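Malonyl CoA-acyl carrier protein transacylase (Synechocystis sp. PCC 6803 substr. Kazusa, PDB 4RR5) catalyses transfer of the malonyl group from malonyl-CoA to holo acyl carrier protein, releasing CoA, in fatty acid biosynthesis. Local coordinates at residues A[28-33]-A[67-72]; A[35-40]-A[102-107]. All coordinates share one frame; numbering follows the deposited sequence.

Interaction 1: A[28-33]-A[67-72]; sequences KEKYQQ and EAILAD
Asp72 OD2 is gripped by two groups: across the contact Lys30 NZ reaches it at 2.8 Å, in a salt bridge that meets the oxygen nearly along its C-O axis, and Tyr96 OH from helix 90-97 also hydrogen-bonds to it. Lysine suits this place because its long chain can span the gap: the axes of segments 28-33 and 67-72 approach to 10.1 Å, with N-to-C directions 152° apart. The chain bends at chi2 and again near its end (chi4 49°), which turns the ammonium toward the carboxylate. This is near-antiparallel packing of helix 25-38 on helix 56-76 within the acyltransferase domain, away from the probable active-site residues.

Beside the charged pair the contact is apolar. Lys30 and Ile69 run alongside each other in opposing senses, with Lys30 CB 3.8 Å from Ile69 CG1. Ile69 then sends its CD1 methyl over one face of the Tyr31 ring, 3.6 Å from the centroid and 18° off the normal, a CH-pi contact. The slim CG1-CD1 arm of isoleucine can lie over the ring, while Tyr31 OH hydrogen-bonds to Gly18 O. Leu21 touches Ile69, and Leu22 touches Tyr31. With its carboxylate oxygen shared between an ammonium and a phenol, Asp72 is probably held as the anion, and the salt bridge closes the partly exposed side of a contact whose other half is apolar.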
ATOM      1  N   LYS A  28     -12.880  16.374   8.736  1.00 24.22           N
ATOM      2  CA  LYS A  28     -13.435  17.506   7.992  1.00 23.78           C
ATOM      3  C   LYS A  28     -12.288  18.360   7.471  1.00 25.65           C
ATOM      4  O   LYS A  28     -12.176  18.619   6.268  1.00 24.96           O
ATOM      5  CB  LYS A  28     -14.375  18.334   8.877  1.00 25.12           C
ATOM      6  CG  LYS A  28     -15.137  19.472   8.167  1.00 33.90           C
ATOM      7  CD  LYS A  28     -16.006  20.261   9.166  1.00 35.05           C
ATOM      8  CE  LYS A  28     -16.867  21.330   8.503  1.00 39.71           C
ATOM      9  NZ  LYS A  28     -17.670  22.127   9.511  1.00 45.22           N
ATOM     10  N   GLU A  29     -11.420  18.747   8.399  1.00 25.97           N
ATOM     11  CA  GLU A  29     -10.249  19.559   8.125  1.00 22.06           C
ATOM     12  C   GLU A  29      -9.352  18.951   7.036  1.00 23.73           C
ATOM     13  O   GLU A  29      -9.132  19.561   5.989  1.00 26.69           O
ATOM     14  CB  GLU A  29      -9.484  19.762   9.439  1.00 26.34           C
ATOM     15  CG  GLU A  29      -8.065  20.287   9.317  1.00 32.20           C
ATOM     16  CD  GLU A  29      -7.324  20.278  10.656  1.00 44.13           C
ATOM     17  OE1 GLU A  29      -7.970  20.114  11.718  1.00 44.14           O
ATOM     18  OE2 GLU A  29      -6.082  20.435  10.649  1.00 56.54           O
ATOM     19  N   LYS A  30      -8.859  17.739   7.255  1.00 23.76           N
ATOM     20  CA  LYS A  30      -7.962  17.126   6.280  1.00 26.89           C
ATOM     21  C   LYS A  30      -8.598  16.917   4.902  1.00 24.91           C
ATOM     22  O   LYS A  30      -7.916  17.025   3.882  1.00 24.75           O
ATOM     23  CB  LYS A  30      -7.435  15.799   6.809  1.00 23.98           C
ATOM     24  CG  LYS A  30      -6.473  15.990   7.922  1.00 24.63           C
ATOM     25  CD  LYS A  30      -5.427  14.912   7.922  1.00 30.39           C
ATOM     26  CE  LYS A  30      -4.249  15.373   8.758  1.00 30.06           C
ATOM     27  NZ  LYS A  30      -4.749  15.890  10.070  1.00 37.17           N
ATOM     28  N   TYR A  31      -9.892  16.629   4.871  1.00 20.57           N
ATOM     29  CA  TYR A  31     -10.602  16.540   3.605  1.00 23.74           C
ATOM     30  C   TYR A  31     -10.537  17.857   2.863  1.00 23.38           C
ATOM     31  O   TYR A  31     -10.400  17.866   1.646  1.00 23.92           O
ATOM     32  CB  TYR A  31     -12.072  16.137   3.808  1.00 21.69           C
ATOM     33  CG  TYR A  31     -12.286  14.645   3.993  1.00 20.97           C
ATOM     34  CD1 TYR A  31     -11.499  13.723   3.312  1.00 16.72           C
ATOM     35  CD2 TYR A  31     -13.265  14.162   4.866  1.00 19.77           C
ATOM     36  CE1 TYR A  31     -11.687  12.360   3.484  1.00 21.94           C
ATOM     37  CE2 TYR A  31     -13.461  12.795   5.047  1.00 20.58           C
ATOM     38  CZ  TYR A  31     -12.667  11.894   4.353  1.00 22.61           C
ATOM     39  OH  TYR A  31     -12.838  10.528   4.529  1.00 19.96           O
ATOM     40  N   GLN A  32     -10.643  18.965   3.596  1.00 28.02           N
ATOM     41  CA  GLN A  32     -10.622  20.294   2.975  1.00 29.95           C
ATOM     42  C   GLN A  32      -9.225  20.616   2.479  1.00 29.54           C
ATOM     43  O   GLN A  32      -9.068  21.146   1.381  1.00 30.16           O
ATOM     44  CB  GLN A  32     -11.110  21.375   3.948  1.00 31.16           C
ATOM     45  CG  GLN A  32     -12.633  21.448   4.061  1.00 34.76           C
ATOM     46  CD  GLN A  32     -13.116  22.218   5.290  1.00 43.76           C
ATOM     47  OE1 GLN A  32     -12.326  22.821   6.026  1.00 49.25           O
ATOM     48  NE2 GLN A  32     -14.424  22.196   5.517  1.00 41.10           N
ATOM     49  N   GLN A  33      -8.219  20.286   3.289  1.00 27.05           N
ATOM     50  CA  GLN A  33      -6.830  20.339   2.853  1.00 27.33           C
ATOM     51  C   GLN A  33      -6.596  19.513   1.596  1.00 32.80           C
ATOM     52  O   GLN A  33      -5.945  19.977   0.661  1.00 32.92           O
ATOM     53  CB  GLN A  33      -5.893  19.836   3.938  1.00 29.40           C
ATOM     54  CG  GLN A  33      -5.851  20.668   5.178  1.00 31.43           C
ATOM     55  CD  GLN A  33      -4.829  20.130   6.154  1.00 39.17           C
ATOM     56  OE1 GLN A  33      -5.126  19.925   7.336  1.00 36.57           O
ATOM     57  NE2 GLN A  33      -3.613  19.885   5.659  1.00 36.98           N
ATOM     58  N   GLU A  67      -6.539   7.089   5.112  1.00 18.05           N
ATOM     59  CA  GLU A  67      -5.609   6.442   6.020  1.00 16.14           C
ATOM     60  C   GLU A  67      -4.921   7.438   6.964  1.00 17.43           C
ATOM     61  O   GLU A  67      -4.820   7.181   8.169  1.00 17.99           O
ATOM     62  CB  GLU A  67      -4.589   5.631   5.218  1.00 17.68           C
ATOM     63  CG  GLU A  67      -5.176   4.297   4.725  1.00 18.26           C
ATOM     64  CD  GLU A  67      -4.346   3.595   3.664  1.00 18.55           C
ATOM     65  OE1 GLU A  67      -3.228   4.057   3.344  1.00 19.66           O
ATOM     66  OE2 GLU A  67      -4.818   2.560   3.153  1.00 16.11           O
ATOM     67  N   ALA A  68      -4.470   8.578   6.442  1.00 17.90           N
ATOM     68  CA  ALA A  68      -3.930   9.639   7.303  1.00 19.01           C
ATOM     69  C   ALA A  68      -4.990  10.143   8.291  1.00 21.18           C
ATOM     70  O   ALA A  68      -4.684  10.418   9.441  1.00 25.43           O
ATOM     71  CB  ALA A  68      -3.399  10.786   6.474  1.00 16.57           C
ATOM     72  N   ILE A  69      -6.242  10.235   7.857  1.00 19.61           N
ATOM     73  CA  ILE A  69      -7.315  10.639   8.762  1.00 17.88           C
ATOM     74  C   ILE A  69      -7.512   9.597   9.858  1.00 19.75           C
ATOM     75  O   ILE A  69      -7.581   9.932  11.035  1.00 21.82           O
ATOM     76  CB  ILE A  69      -8.644  10.884   7.996  1.00 21.02           C
ATOM     77  CG1 ILE A  69      -8.614  12.265   7.334  1.00 17.88           C
ATOM     78  CG2 ILE A  69      -9.861  10.761   8.924  1.00 17.35           C
ATOM     79  CD1 ILE A  69      -9.632  12.449   6.281  1.00 18.94           C
ATOM     80  N   LEU A  70      -7.575   8.328   9.479  1.00 21.14           N
ATOM     81  CA  LEU A  70      -7.686   7.252  10.463  1.00 20.28           C
ATOM     82  C   LEU A  70      -6.527   7.240  11.467  1.00 27.80           C
ATOM     83  O   LEU A  70      -6.745   7.050  12.672  1.00 27.41           O
ATOM     84  CB  LEU A  70      -7.779   5.904   9.755  1.00 21.10           C
ATOM     85  CG  LEU A  70      -9.167   5.662   9.179  1.00 20.87           C
ATOM     86  CD1 LEU A  70      -9.145   4.455   8.251  1.00 22.67           C
ATOM     87  CD2 LEU A  70     -10.197   5.506  10.308  1.00 17.94           C
ATOM     88  N   ALA A  71      -5.303   7.463  10.985  1.00 24.75           N
ATOM     89  CA  ALA A  71      -4.147   7.517  11.871  1.00 21.92           C
ATOM     90  C   ALA A  71      -4.286   8.622  12.919  1.00 25.58           C
ATOM     91  O   ALA A  71      -3.969   8.430  14.098  1.00 25.46           O
ATOM     92  CB  ALA A  71      -2.881   7.718  11.066  1.00 22.46           C
ATOM     93  N   ASP A  72      -4.748   9.789  12.489  1.00 25.45           N
ATOM     94  CA  ASP A  72      -4.894  10.898  13.414  1.00 22.71           C
ATOM     95  C   ASP A  72      -6.067  10.672  14.360  1.00 24.44           C
ATOM     96  O   ASP A  72      -6.025  11.092  15.511  1.00 27.05           O
ATOM     97  CB  ASP A  72      -5.065  12.200  12.656  1.00 22.27           C
ATOM     98  CG  ASP A  72      -3.813  12.596  11.934  1.00 29.23           C
ATOM     99  OD1 ASP A  72      -2.748  12.043  12.258  1.00 35.53           O
ATOM    100  OD2 ASP A  72      -3.880  13.460  11.049  1.00 30.82           O
TER

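Interaction 2: A[35-40]-A[102-107]; sequences EEILGW and DFATGL
The last turn of helix 25-38 meets the first turn of helix 103-119, where the nearest CA atoms, those of Ile37 and Ala104, are 7.5 Å apart. Ile37 uses both of its branches here. Its CD1 reaches the CB of Ala104 at 3.7 Å, where the small alanine lets the isoleucine arm come close to the helix backbone, and its CG2 lies 4.0 Å from CG of Leu107. Leucine works well at 107 because its fork meets both neighbours: with CG anti to the backbone N (chi1 -175°), CD1 lies against Leu38 CD2 at 4.1 Å, while CD2 touches both Leu38 CG and Ile37 CD1.

The contact joins the C-terminal end of one helix to the capped N-terminal end of another. Gly39 leaves helix 25-38 with positive phi (84°), a backbone shape readily adopted by a residue without a CB. At the other helix, Asp102 is the N-cap: its OD1 accepts from Thr105 N at 2.9 Å and from Thr105 OG1 at 2.6 Å, the hydroxyl approaching on the syn side, 30° out of the carboxylate plane. Helix 56-76 borders the leucine cluster, as Pro61 touches both Leu38 and Leu107, and Val65 packs on Leu107.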
ATOM      1  N   GLU A  35      -8.741  18.741  -0.580  1.00 27.95           N
ATOM      2  CA  GLU A  35      -9.488  19.293  -1.704  1.00 31.71           C
ATOM      3  C   GLU A  35      -8.722  20.470  -2.344  1.00 34.30           C
ATOM      4  O   GLU A  35      -8.658  20.559  -3.569  1.00 36.14           O
ATOM      5  CB  GLU A  35     -10.905  19.716  -1.273  1.00 27.06           C
ATOM      6  CG  GLU A  35     -11.822  20.059  -2.445  1.00 32.27           C
ATOM      7  CD  GLU A  35     -13.273  20.323  -2.043  1.00 34.09           C
ATOM      8  OE1 GLU A  35     -13.567  20.447  -0.839  1.00 32.55           O
ATOM      9  OE2 GLU A  35     -14.127  20.410  -2.945  1.00 37.27           O
ATOM     10  N   GLU A  36      -8.127  21.349  -1.534  1.00 30.51           N
ATOM     11  CA  GLU A  36      -7.328  22.448  -2.083  1.00 35.90           C
ATOM     12  C   GLU A  36      -6.078  21.939  -2.793  1.00 38.92           C
ATOM     13  O   GLU A  36      -5.729  22.446  -3.847  1.00 47.53           O
ATOM     14  CB  GLU A  36      -6.920  23.454  -0.997  1.00 43.03           C
ATOM     15  CG  GLU A  36      -6.506  22.812   0.307  1.00 50.17           C
ATOM     16  CD  GLU A  36      -5.555  23.652   1.153  1.00 55.83           C
ATOM     17  OE1 GLU A  36      -4.330  23.368   1.130  1.00 59.26           O
ATOM     18  OE2 GLU A  36      -6.035  24.575   1.854  1.00 56.56           O
ATOM     19  N   ILE A  37      -5.412  20.938  -2.223  1.00 37.95           N
ATOM     20  CA  ILE A  37      -4.215  20.352  -2.833  1.00 31.52           C
ATOM     21  C   ILE A  37      -4.504  19.590  -4.134  1.00 31.95           C
ATOM     22  O   ILE A  37      -3.741  19.661  -5.096  1.00 35.19           O
ATOM     23  CB  ILE A  37      -3.524  19.394  -1.844  1.00 31.42           C
ATOM     24  CG1 ILE A  37      -2.980  20.174  -0.650  1.00 30.79           C
ATOM     25  CG2 ILE A  37      -2.410  18.598  -2.518  1.00 27.99           C
ATOM     26  CD1 ILE A  37      -2.687  19.293   0.549  1.00 31.05           C
ATOM     27  N   LEU A  38      -5.605  18.850  -4.161  1.00 33.37           N
ATOM     28  CA  LEU A  38      -5.890  17.964  -5.287  1.00 31.68           C
ATOM     29  C   LEU A  38      -6.731  18.623  -6.365  1.00 31.92           C
ATOM     30  O   LEU A  38      -6.698  18.210  -7.517  1.00 33.54           O
ATOM     31  CB  LEU A  38      -6.625  16.709  -4.817  1.00 29.84           C
ATOM     32  CG  LEU A  38      -5.915  15.641  -4.001  1.00 26.23           C
ATOM     33  CD1 LEU A  38      -6.970  14.776  -3.370  1.00 23.36           C
ATOM     34  CD2 LEU A  38      -5.029  14.802  -4.897  1.00 27.49           C
ATOM     35  N   GLY A  39      -7.523  19.615  -5.978  1.00 33.28           N
ATOM     36  CA  GLY A  39      -8.454  20.236  -6.899  1.00 33.18           C
ATOM     37  C   GLY A  39      -9.773  19.498  -7.045  1.00 36.96           C
ATOM     38  O   GLY A  39     -10.593  19.843  -7.900  1.00 35.71           O
ATOM     39  N   TRP A  40      -9.984  18.480  -6.215  1.00 34.48           N
ATOM     40  CA  TRP A  40     -11.251  17.763  -6.195  1.00 29.35           C
ATOM     41  C   TRP A  40     -11.465  17.124  -4.837  1.00 31.76           C
ATOM     42  O   TRP A  40     -10.515  16.861  -4.106  1.00 32.96           O
ATOM     43  CB  TRP A  40     -11.317  16.704  -7.305  1.00 32.80           C
ATOM     44  CG  TRP A  40     -10.084  15.842  -7.480  1.00 34.22           C
ATOM     45  CD1 TRP A  40      -9.033  16.085  -8.311  1.00 31.43           C
ATOM     46  CD2 TRP A  40      -9.793  14.597  -6.824  1.00 34.60           C
ATOM     47  NE1 TRP A  40      -8.105  15.079  -8.214  1.00 33.05           N
ATOM     48  CE2 TRP A  40      -8.542  14.155  -7.303  1.00 33.46           C
ATOM     49  CE3 TRP A  40     -10.458  13.823  -5.865  1.00 33.33           C
ATOM     50  CZ2 TRP A  40      -7.947  12.972  -6.868  1.00 28.22           C
ATOM     51  CZ3 TRP A  40      -9.866  12.642  -5.437  1.00 28.52           C
ATOM     52  CH2 TRP A  40      -8.627  12.226  -5.945  1.00 27.49           C
ATOM     53  N   ASP A 102       4.923  15.775   6.440  1.00 29.12           N
ATOM     54  CA  ASP A 102       3.599  16.183   6.894  1.00 28.51           C
ATOM     55  C   ASP A 102       2.509  15.723   5.925  1.00 27.98           C
ATOM     56  O   ASP A 102       2.791  15.238   4.818  1.00 27.77           O
ATOM     57  CB  ASP A 102       3.533  17.704   7.091  1.00 27.42           C
ATOM     58  CG  ASP A 102       3.982  18.490   5.861  1.00 30.48           C
ATOM     59  OD1 ASP A 102       3.827  18.007   4.724  1.00 29.91           O
ATOM     60  OD2 ASP A 102       4.494  19.613   6.032  1.00 35.85           O
ATOM     61  N   PHE A 103       1.264  15.896   6.355  1.00 30.30           N
ATOM     62  CA  PHE A 103       0.109  15.509   5.560  1.00 25.07           C
ATOM     63  C   PHE A 103       0.196  16.021   4.118  1.00 29.01           C
ATOM     64  O   PHE A 103       0.191  15.223   3.178  1.00 29.16           O
ATOM     65  CB  PHE A 103      -1.178  16.005   6.227  1.00 25.31           C
ATOM     66  CG  PHE A 103      -2.407  15.681   5.447  1.00 26.98           C
ATOM     67  CD1 PHE A 103      -2.793  14.357   5.266  1.00 25.67           C
ATOM     68  CD2 PHE A 103      -3.153  16.686   4.856  1.00 25.39           C
ATOM     69  CE1 PHE A 103      -3.911  14.038   4.516  1.00 23.31           C
ATOM     70  CE2 PHE A 103      -4.270  16.385   4.102  1.00 26.83           C
ATOM     71  CZ  PHE A 103      -4.656  15.059   3.927  1.00 27.71           C
ATOM     72  N   ALA A 104       0.304  17.338   3.945  1.00 27.66           N
ATOM     73  CA  ALA A 104       0.290  17.946   2.608  1.00 28.43           C
ATOM     74  C   ALA A 104       1.409  17.465   1.684  1.00 25.23           C
ATOM     75  O   ALA A 104       1.155  17.199   0.512  1.00 25.32           O
ATOM     76  CB  ALA A 104       0.343  19.473   2.720  1.00 29.74           C
ATOM     77  N   THR A 105       2.640  17.378   2.198  1.00 31.69           N
ATOM     78  CA  THR A 105       3.784  16.933   1.390  1.00 31.36           C
ATOM     79  C   THR A 105       3.498  15.541   0.860  1.00 25.31           C
ATOM     80  O   THR A 105       3.762  15.232  -0.297  1.00 27.29           O
ATOM     81  CB  THR A 105       5.128  16.896   2.192  1.00 35.97           C
ATOM     82  OG1 THR A 105       5.427  18.188   2.742  1.00 32.25           O
ATOM     83  CG2 THR A 105       6.275  16.457   1.304  1.00 35.07           C
ATOM     84  N   GLY A 106       2.935  14.712   1.727  1.00 28.62           N
ATOM     85  CA  GLY A 106       2.627  13.343   1.381  1.00 26.76           C
ATOM     86  C   GLY A 106       1.590  13.241   0.289  1.00 21.08           C
ATOM     87  O   GLY A 106       1.745  12.440  -0.630  1.00 21.93           O
ATOM     88  N   LEU A 107       0.536  14.047   0.390  1.00 21.37           N
ATOM     89  CA  LEU A 107      -0.538  14.020  -0.587  1.00 19.50           C
ATOM     90  C   LEU A 107      -0.008  14.458  -1.945  1.00 21.37           C
ATOM     91  O   LEU A 107      -0.343  13.862  -2.965  1.00 18.59           O
ATOM     92  CB  LEU A 107      -1.703  14.913  -0.141  1.00 21.94           C
ATOM     93  CG  LEU A 107      -2.950  14.883  -1.032  1.00 23.54           C
ATOM     94  CD1 LEU A 107      -3.310  13.456  -1.449  1.00 18.80           C
ATOM     95  CD2 LEU A 107      -4.109  15.509  -0.304  1.00 21.23           C
TER

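In the fold
Helix 25-38 serves both contacts, its middle turn packing on helix 56-76 in interaction 1 and its last turn on helix 103-119 in interaction 2. The two centres lie 10 Å apart, and Phe103 joins them: its CD1 is 3.8 Å from Ala68 CB, its CE2 3.7 Å from Lys30 O, and its CD2 3.3 Å from Gln33 NE2. Phe103 thereby brings helices 25-38, 56-76 and 103-119 together in the acyltransferase domain, at about 17 and 18 Å from the chain's centre to the centres of the contacts. Neither contact contains the probable catalytic residues Ser88 and His188, although Glu67, on the helix of interaction 1, packs on Leu89 beside that serine.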